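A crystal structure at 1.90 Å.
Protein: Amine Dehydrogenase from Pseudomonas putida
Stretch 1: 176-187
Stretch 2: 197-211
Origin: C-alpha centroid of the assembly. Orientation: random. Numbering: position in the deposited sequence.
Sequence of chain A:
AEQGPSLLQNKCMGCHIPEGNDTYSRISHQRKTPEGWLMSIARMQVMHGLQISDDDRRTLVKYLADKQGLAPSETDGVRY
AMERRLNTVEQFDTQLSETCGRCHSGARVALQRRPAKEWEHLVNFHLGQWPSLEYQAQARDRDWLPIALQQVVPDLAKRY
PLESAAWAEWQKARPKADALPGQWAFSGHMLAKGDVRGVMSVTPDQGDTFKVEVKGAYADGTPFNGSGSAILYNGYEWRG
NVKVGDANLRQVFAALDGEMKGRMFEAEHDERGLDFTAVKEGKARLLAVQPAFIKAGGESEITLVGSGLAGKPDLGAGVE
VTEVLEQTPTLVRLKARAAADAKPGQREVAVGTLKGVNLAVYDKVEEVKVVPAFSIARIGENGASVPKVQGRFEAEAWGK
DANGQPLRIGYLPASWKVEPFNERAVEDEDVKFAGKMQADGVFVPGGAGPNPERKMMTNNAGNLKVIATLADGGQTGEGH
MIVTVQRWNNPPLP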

# COMPACT_ATOMS: atom_id res chain seq x y z
N LYS A 176 -5.83 37.69 5.39
CA LYS A 176 -7.17 37.43 4.87
C LYS A 176 -7.08 37.09 3.38
O LYS A 176 -6.01 37.19 2.78
CB LYS A 176 -8.09 38.64 5.12
CG LYS A 176 -9.53 38.48 4.61
CD LYS A 176 -10.46 39.59 5.09
CE LYS A 176 -9.89 40.98 4.84
NZ LYS A 176 -10.92 42.05 4.90
N ALA A 177 -8.19 36.63 2.81
CA ALA A 177 -8.26 36.26 1.40
C ALA A 177 -8.26 37.47 0.49
O ALA A 177 -8.10 37.35 -0.72
CB ALA A 177 -9.50 35.40 1.15
N ASP A 178 -8.48 38.65 1.07
CA ASP A 178 -8.49 39.89 0.30
C ASP A 178 -7.09 40.23 -0.22
O ASP A 178 -6.93 41.08 -1.09
CB ASP A 178 -9.04 41.04 1.16
CG ASP A 178 -8.04 41.53 2.20
OD1 ASP A 178 -7.28 40.71 2.77
OD2 ASP A 178 -8.01 42.74 2.47
N ALA A 179 -6.07 39.56 0.33
CA ALA A 179 -4.68 39.77 -0.06
C ALA A 179 -4.27 39.01 -1.32
O ALA A 179 -3.18 39.24 -1.84
CB ALA A 179 -3.75 39.40 1.09
N LEU A 180 -5.14 38.14 -1.83
CA LEU A 180 -4.82 37.33 -3.01
C LEU A 180 -5.30 37.81 -4.38
O LEU A 180 -4.67 37.48 -5.39
CB LEU A 180 -5.24 35.87 -2.79
CG LEU A 180 -4.65 35.17 -1.57
CD1 LEU A 180 -5.10 33.73 -1.55
CD2 LEU A 180 -3.12 35.25 -1.57
N PRO A 181 -6.43 38.53 -4.46
CA PRO A 181 -6.88 38.98 -5.78
C PRO A 181 -5.86 39.87 -6.51
O PRO A 181 -5.12 40.63 -5.89
CB PRO A 181 -8.16 39.74 -5.44
CG PRO A 181 -8.71 38.96 -4.30
CD PRO A 181 -7.47 38.79 -3.45
N GLY A 182 -5.83 39.73 -7.84
CA GLY A 182 -4.91 40.50 -8.65
C GLY A 182 -4.35 39.64 -9.77
O GLY A 182 -4.87 38.57 -10.05
N GLN A 183 -3.28 40.11 -10.40
CA GLN A 183 -2.66 39.36 -11.48
C GLN A 183 -1.46 38.62 -10.91
O GLN A 183 -0.75 39.14 -10.04
CB GLN A 183 -2.24 40.27 -12.64
CG GLN A 183 -3.34 41.20 -13.17
CD GLN A 183 -4.59 40.45 -13.65
OE1 GLN A 183 -4.51 39.30 -14.08
NE2 GLN A 183 -5.74 41.12 -13.59
N TRP A 184 -1.25 37.40 -11.39
CA TRP A 184 -0.15 36.58 -10.90
C TRP A 184 0.66 35.98 -12.03
O TRP A 184 0.19 35.09 -12.73
CB TRP A 184 -0.69 35.45 -10.02
CG TRP A 184 -1.20 35.88 -8.69
CD1 TRP A 184 -2.38 36.54 -8.44
CD2 TRP A 184 -0.58 35.66 -7.42
NE1 TRP A 184 -2.53 36.73 -7.09
CE2 TRP A 184 -1.44 36.20 -6.44
CE3 TRP A 184 0.61 35.05 -7.02
CZ2 TRP A 184 -1.14 36.14 -5.07
CZ3 TRP A 184 0.91 35.00 -5.66
CH2 TRP A 184 0.04 35.54 -4.70
N ALA A 185 1.90 36.44 -12.18
CA ALA A 185 2.78 35.90 -13.21
C ALA A 185 3.26 34.54 -12.74
O ALA A 185 3.76 34.42 -11.62
CB ALA A 185 3.97 36.83 -13.43
N PHE A 186 3.11 33.52 -13.57
CA PHE A 186 3.56 32.20 -13.18
C PHE A 186 4.54 31.53 -14.15
O PHE A 186 4.61 31.85 -15.34
CB PHE A 186 2.37 31.26 -12.87
CG PHE A 186 1.60 30.82 -14.09
CD1 PHE A 186 0.42 31.46 -14.45
CD2 PHE A 186 2.04 29.73 -14.85
CE1 PHE A 186 -0.31 31.04 -15.57
CE2 PHE A 186 1.31 29.30 -15.96
CZ PHE A 186 0.14 29.96 -16.32
N SER A 187 5.29 30.59 -13.59
CA SER A 187 6.27 29.81 -14.32
C SER A 187 6.17 28.40 -13.75
O SER A 187 5.87 28.22 -12.57
CB SER A 187 7.67 30.37 -14.08
OG SER A 187 8.63 29.63 -14.79
N ARG A 197 4.53 29.08 -18.84
CA ARG A 197 4.56 30.42 -18.27
C ARG A 197 3.30 31.15 -18.68
O ARG A 197 2.69 30.84 -19.70
CB ARG A 197 5.79 31.20 -18.74
CG ARG A 197 5.65 31.92 -20.09
CD ARG A 197 5.73 30.99 -21.28
NE ARG A 197 7.08 30.49 -21.48
CZ ARG A 197 7.63 30.25 -22.67
NH1 ARG A 197 6.94 30.49 -23.79
NH2 ARG A 197 8.86 29.75 -22.75
N GLY A 198 2.90 32.12 -17.86
CA GLY A 198 1.71 32.88 -18.17
C GLY A 198 1.26 33.77 -17.02
O GLY A 198 2.04 34.10 -16.13
N VAL A 199 -0.01 34.15 -17.05
CA VAL A 199 -0.59 35.00 -16.03
C VAL A 199 -1.89 34.41 -15.52
O VAL A 199 -2.75 33.98 -16.28
CB VAL A 199 -0.83 36.45 -16.56
CG1 VAL A 199 -1.53 37.30 -15.50
CG2 VAL A 199 0.50 37.10 -16.91
N MET A 200 -2.00 34.36 -14.20
CA MET A 200 -3.17 33.85 -13.55
C MET A 200 -3.88 35.01 -12.89
O MET A 200 -3.31 35.73 -12.08
CB MET A 200 -2.80 32.79 -12.52
CG MET A 200 -4.00 32.08 -11.92
SD MET A 200 -3.53 30.74 -10.81
CE MET A 200 -2.96 31.64 -9.37
N SER A 201 -5.10 35.24 -13.33
CA SER A 201 -5.93 36.30 -12.81
C SER A 201 -6.84 35.73 -11.73
O SER A 201 -7.61 34.80 -11.97
CB SER A 201 -6.75 36.91 -13.95
OG SER A 201 -7.52 38.02 -13.51
N VAL A 202 -6.70 36.26 -10.52
CA VAL A 202 -7.50 35.83 -9.38
C VAL A 202 -8.45 36.97 -9.04
O VAL A 202 -8.01 38.10 -8.85
CB VAL A 202 -6.61 35.54 -8.15
CG1 VAL A 202 -7.46 35.02 -7.00
CG2 VAL A 202 -5.52 34.54 -8.50
N THR A 203 -9.74 36.68 -9.03
CA THR A 203 -10.74 37.69 -8.70
C THR A 203 -11.59 37.10 -7.58
O THR A 203 -11.82 35.90 -7.53
CB THR A 203 -11.66 38.06 -9.91
OG1 THR A 203 -12.48 36.95 -10.26
CG2 THR A 203 -10.82 38.46 -11.13
N PRO A 204 -12.09 37.95 -6.67
CA PRO A 204 -12.92 37.47 -5.55
C PRO A 204 -14.28 36.88 -5.93
O PRO A 204 -14.78 37.05 -7.04
CB PRO A 204 -13.08 38.73 -4.70
CG PRO A 204 -13.16 39.81 -5.74
CD PRO A 204 -12.01 39.42 -6.67
N ASP A 205 -14.83 36.16 -4.97
CA ASP A 205 -16.13 35.52 -5.09
C ASP A 205 -16.63 35.42 -3.64
O ASP A 205 -16.10 36.09 -2.74
CB ASP A 205 -15.98 34.13 -5.72
CG ASP A 205 -17.25 33.64 -6.39
OD1 ASP A 205 -17.31 32.45 -6.76
OD2 ASP A 205 -18.20 34.45 -6.58
N GLN A 206 -17.64 34.59 -3.40
CA GLN A 206 -18.19 34.42 -2.05
C GLN A 206 -17.17 33.94 -1.01
O GLN A 206 -16.58 32.87 -1.15
CB GLN A 206 -19.36 33.43 -2.11
CG GLN A 206 -19.02 32.12 -2.85
CD GLN A 206 -19.37 30.84 -2.07
OE1 GLN A 206 -20.37 30.17 -2.37
NE2 GLN A 206 -18.53 30.49 -1.08
N GLY A 207 -16.97 34.74 0.05
CA GLY A 207 -16.07 34.36 1.13
C GLY A 207 -14.59 34.18 0.85
O GLY A 207 -13.89 35.14 0.51
N ASP A 208 -14.08 32.97 1.08
CA ASP A 208 -12.67 32.65 0.83
C ASP A 208 -12.46 31.91 -0.48
O ASP A 208 -11.45 31.23 -0.67
CB ASP A 208 -12.07 31.85 1.99
CG ASP A 208 -11.86 32.69 3.24
OD1 ASP A 208 -11.59 32.10 4.31
OD2 ASP A 208 -11.94 33.94 3.15
N THR A 209 -13.44 32.01 -1.38
CA THR A 209 -13.36 31.38 -2.69
C THR A 209 -13.04 32.46 -3.73
O THR A 209 -13.21 33.66 -3.47
CB THR A 209 -14.68 30.65 -3.05
OG1 THR A 209 -15.69 31.62 -3.32
CG2 THR A 209 -15.15 29.78 -1.90
N PHE A 210 -12.56 32.04 -4.89
CA PHE A 210 -12.19 32.97 -5.95
C PHE A 210 -12.48 32.38 -7.31
O PHE A 210 -12.71 31.18 -7.45
CB PHE A 210 -10.67 33.26 -5.93
CG PHE A 210 -10.13 33.70 -4.60
CD1 PHE A 210 -10.07 35.05 -4.27
CD2 PHE A 210 -9.64 32.77 -3.69
CE1 PHE A 210 -9.54 35.47 -3.06
CE2 PHE A 210 -9.11 33.17 -2.47
CZ PHE A 210 -9.05 34.52 -2.15
N LYS A 211 -12.49 33.26 -8.31
CA LYS A 211 -12.65 32.89 -9.71
C LYS A 211 -11.20 32.93 -10.19
O LYS A 211 -10.43 33.78 -9.76
CB LYS A 211 -13.48 33.92 -10.48
CG LYS A 211 -14.97 33.94 -10.15
CD LYS A 211 -15.72 34.79 -11.17
CE LYS A 211 -17.22 34.87 -10.90
NZ LYS A 211 -17.93 35.68 -11.95

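Antiparallel strands illustrate how a regular backbone ladder leaves side-chain torsions to do the fitting. Here 182-187 pairs with 197-204 through reciprocal hydrogen bonds at three pairs, G182 with V202, W184 with M200 and F186 with G198; the shortest include W184 N to M200 O and M200 N to W184 O, both 2.7 Å.

The side chains of W184, F186, M200 and V202 share one face. F186 adopts chi1 p (72°), and its ring lies back across the neighbouring strand, over the glycine: G198 CA sits 4.0 Å from the ring centroid, 20° off the normal. An ideal CB on G198 would come within 3.0 Å of F186 CZ, so the missing side chain makes room for the ring. F186 CD1 also packs 4.0 Å from M200 CB.

W184, with chi1 m, places CD1 3.7 Å from V202 CG2, while its indole is anchored within its own stretch by a hydrogen bond from W184 NE1 to L180 O (2.8 Å). On the other face, Q183 folds through two m torsions, bringing OE1 to 3.3 Å from S201 OG, a weak hydrogen bond donated by the serine.

Beyond the ladder, F210 (chi1 m) points toward the first stretch, its CZ 3.4 Å from A177 CB and its CE1 3.8 Å from P181 CG.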